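Local coordinates for peptidoglycan synthetase penicillin-binding protein 3 (Bifidobacterium adolescentis, PDB 4YE5) that probably binds penicillin and, as a member of the transpeptidase family, is thought to cross-link peptidoglycan at the membrane, at residues Y481-K486 against T508-D513. Residues are numbered along the deposited sequence; the frame is centred on the assembly and turned at random.
Sequences YRMAAK and TIIPAD
Ala484 and Ile509 form the hydrogen-bonded pair that starts an antiparallel beta hairpin, strands 484-492 and 501-510, in the five-stranded sheet of the penicillin-binding transpeptidase domain. Ile509 N reaches Ala484 O at 2.7 Å, and Ala484 N returns a bond to Ile509 O. Beyond the pair the cis peptide before Pro511 turns the chain, yet Ala512 N still bonds Arg482 O at 2.8 Å, now from 53° above the carbonyl plane.

Apolar contacts form two groups. Ala484 CB packs against the CB atoms of Ile509 and Ala512 under helix 455-470. On the side of Thr508 and Ala485, Thr508 CG2, anti to its backbone N, meets selenomethionine Met483 at CG (3.6 Å) and SE, while Ile510 lies alongside Met483, pointing the same way; Ile510 also touches Met547 of helix 535-549.

Lys486, two residues after Ala484, hydrogen-bonds Ser287 OG through NZ, consistent with the SxxK and KSG (K(T/S)G-type) motifs of this family's active site. Charge gathers at the open end of the hairpin. Arg482 NE makes a salt bridge to Glu466, and Asp513 OD1 bonds Ser555. The guanidinium and carboxylate stack with planes 20° apart, but Arg482 NH1 and Asp513 OD2 stay 4.1 Å apart; Asp513 CB sits over the guanidinium face, 3.5 Å from Arg482 NH1.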
ATOM      1  N   TYR A 481     -22.934  11.434  15.407  1.00 24.29           N
ATOM      2  CA  TYR A 481     -21.578  11.142  15.878  1.00 22.14           C
ATOM      3  C   TYR A 481     -20.751  12.378  16.172  1.00 27.52           C
ATOM      4  O   TYR A 481     -20.730  13.331  15.387  1.00 29.17           O
ATOM      5  CB  TYR A 481     -20.844  10.251  14.861  1.00 21.75           C
ATOM      6  CG  TYR A 481     -21.561   8.925  14.628  1.00 26.65           C
ATOM      7  CD1 TYR A 481     -22.570   8.813  13.675  1.00 26.84           C
ATOM      8  CD2 TYR A 481     -21.241   7.802  15.373  1.00 21.06           C
ATOM      9  CE1 TYR A 481     -23.239   7.614  13.471  1.00 25.98           C
ATOM     10  CE2 TYR A 481     -21.909   6.593  15.169  1.00 23.87           C
ATOM     11  CZ  TYR A 481     -22.904   6.509  14.222  1.00 27.10           C
ATOM     12  OH  TYR A 481     -23.562   5.306  14.015  1.00 28.56           O
ATOM     13  N   ARG A 482     -20.046  12.346  17.293  1.00 23.60           N
ATOM     14  CA  ARG A 482     -19.104  13.415  17.632  1.00 23.12           C
ATOM     15  C   ARG A 482     -17.793  13.202  16.888  1.00 23.18           C
ATOM     16  O   ARG A 482     -17.351  12.066  16.761  1.00 21.02           O
ATOM     17  CB  ARG A 482     -18.876  13.429  19.144  1.00 23.92           C
ATOM     18  CG  ARG A 482     -20.127  13.849  19.915  1.00 26.06           C
ATOM     19  CD  ARG A 482     -20.051  13.518  21.400  1.00 21.49           C
ATOM     20  NE  ARG A 482     -18.834  14.003  22.044  1.00 23.16           N
ATOM     21  CZ  ARG A 482     -18.485  13.679  23.288  1.00 29.32           C
ATOM     22  NH1 ARG A 482     -19.270  12.891  24.022  1.00 26.74           N
ATOM     23  NH2 ARG A 482     -17.363  14.149  23.808  1.00 29.39           N
HETATM   24  N   MSE A 483     -17.183  14.289  16.395  1.00 17.40           N
HETATM   25  CA  MSE A 483     -15.895  14.222  15.697  1.00 18.47           C
HETATM   26  C   MSE A 483     -14.867  15.098  16.382  1.00 20.67           C
HETATM   27  O   MSE A 483     -15.201  16.144  16.931  1.00 19.45           O
HETATM   28  CB  MSE A 483     -16.020  14.719  14.239  1.00 18.85           C
HETATM   29  CG  MSE A 483     -16.727  13.735  13.286  1.00 25.70           C
HETATM   30 SE   MSE A 483     -16.836  14.407  11.444  0.54 24.45          SE
HETATM   31  CE  MSE A 483     -18.238  15.659  11.700  1.00 20.13           C
ATOM     32  N   ALA A 484     -13.610  14.676  16.325  1.00 17.32           N
ATOM     33  CA  ALA A 484     -12.505  15.513  16.764  1.00 18.94           C
ATOM     34  C   ALA A 484     -11.656  15.681  15.519  1.00 20.40           C
ATOM     35  O   ALA A 484     -11.211  14.687  14.936  1.00 21.17           O
ATOM     36  CB  ALA A 484     -11.703  14.836  17.849  1.00 14.04           C
ATOM     37  N   ALA A 485     -11.430  16.920  15.105  1.00 16.67           N
ATOM     38  CA  ALA A 485     -10.773  17.117  13.816  1.00 20.23           C
ATOM     39  C   ALA A 485      -9.998  18.408  13.751  1.00 19.51           C
ATOM     40  O   ALA A 485     -10.241  19.314  14.534  1.00 15.74           O
ATOM     41  CB  ALA A 485     -11.830  17.099  12.701  1.00 14.05           C
ATOM     42  N   LYS A 486      -9.099  18.505  12.777  1.00 13.10           N
ATOM     43  CA  LYS A 486      -8.442  19.768  12.468  1.00 15.47           C
ATOM     44  C   LYS A 486      -8.373  19.961  10.967  1.00 14.42           C
ATOM     45  O   LYS A 486      -8.193  18.994  10.232  1.00 12.77           O
ATOM     46  CB  LYS A 486      -7.009  19.818  13.043  1.00 15.17           C
ATOM     47  CG  LYS A 486      -6.889  20.562  14.379  1.00 20.78           C
ATOM     48  CD  LYS A 486      -7.281  22.047  14.323  1.00 14.47           C
ATOM     49  CE  LYS A 486      -6.197  22.867  13.649  1.00 19.34           C
ATOM     50  NZ  LYS A 486      -6.662  24.207  13.188  1.00 23.05           N
ATOM     51  N   THR A 508      -9.828  13.668  10.722  1.00 16.40           N
ATOM     52  CA  THR A 508     -10.910  13.486  11.660  1.00 13.34           C
ATOM     53  C   THR A 508     -10.759  12.191  12.460  1.00 12.56           C
ATOM     54  O   THR A 508     -10.438  11.133  11.900  1.00 15.11           O
ATOM     55  CB  THR A 508     -12.253  13.377  10.908  1.00 24.31           C
ATOM     56  OG1 THR A 508     -12.451  14.561  10.122  1.00 28.48           O
ATOM     57  CG2 THR A 508     -13.393  13.251  11.923  1.00 23.13           C
ATOM     58  N   ILE A 509     -11.010  12.283  13.758  1.00 13.87           N
ATOM     59  CA  ILE A 509     -11.072  11.115  14.638  1.00 15.92           C
ATOM     60  C   ILE A 509     -12.544  10.887  14.915  1.00 20.77           C
ATOM     61  O   ILE A 509     -13.244  11.814  15.304  1.00 17.85           O
ATOM     62  CB  ILE A 509     -10.375  11.401  15.987  1.00 12.64           C
ATOM     63  CG1 ILE A 509      -8.881  11.656  15.761  1.00 16.19           C
ATOM     64  CG2 ILE A 509     -10.616  10.253  16.951  1.00 14.64           C
ATOM     65  CD1 ILE A 509      -8.172  12.389  16.941  1.00 12.79           C
ATOM     66  N   ILE A 510     -13.028   9.667  14.707  1.00 13.32           N
ATOM     67  CA  ILE A 510     -14.457   9.429  14.840  1.00 16.19           C
ATOM     68  C   ILE A 510     -14.751   8.008  15.382  1.00 16.01           C
ATOM     69  O   ILE A 510     -14.039   7.062  15.054  1.00 20.35           O
ATOM     70  CB  ILE A 510     -15.155   9.681  13.469  1.00 18.98           C
ATOM     71  CG1 ILE A 510     -16.681   9.693  13.619  1.00 20.81           C
ATOM     72  CG2 ILE A 510     -14.724   8.631  12.421  1.00 18.84           C
ATOM     73  CD1 ILE A 510     -17.415   9.945  12.313  1.00 16.00           C
ATOM     74  N   PRO A 511     -15.735   7.869  16.297  1.00 18.77           N
ATOM     75  CA  PRO A 511     -16.384   8.970  17.033  1.00 19.55           C
ATOM     76  C   PRO A 511     -15.466   9.500  18.128  1.00 26.99           C
ATOM     77  O   PRO A 511     -14.690   8.717  18.689  1.00 22.45           O
ATOM     78  CB  PRO A 511     -17.633   8.328  17.640  1.00 17.18           C
ATOM     79  CG  PRO A 511     -17.377   6.811  17.634  1.00 21.36           C
ATOM     80  CD  PRO A 511     -16.320   6.543  16.589  1.00 18.35           C
ATOM     81  N   ALA A 512     -15.552  10.797  18.426  1.00 21.43           N
ATOM     82  CA  ALA A 512     -14.659  11.409  19.415  1.00 23.93           C
ATOM     83  C   ALA A 512     -14.735  10.754  20.801  1.00 28.09           C
ATOM     84  O   ALA A 512     -13.746  10.723  21.535  1.00 23.88           O
ATOM     85  CB  ALA A 512     -14.933  12.921  19.536  1.00 22.14           C
ATOM     86  N   ASP A 513     -15.902  10.234  21.162  1.00 23.05           N
ATOM     87  CA  ASP A 513     -16.081   9.738  22.529  1.00 26.60           C
ATOM     88  C   ASP A 513     -15.687   8.261  22.707  1.00 29.07           C
ATOM     89  O   ASP A 513     -15.713   7.740  23.809  1.00 30.32           O
ATOM     90  CB  ASP A 513     -17.494  10.027  23.048  1.00 28.35           C
ATOM     91  CG  ASP A 513     -18.587   9.574  22.093  1.00 29.96           C
ATOM     92  OD1 ASP A 513     -18.430   9.693  20.857  1.00 28.75           O
ATOM     93  OD2 ASP A 513     -19.631   9.112  22.590  1.00 37.52           O
TER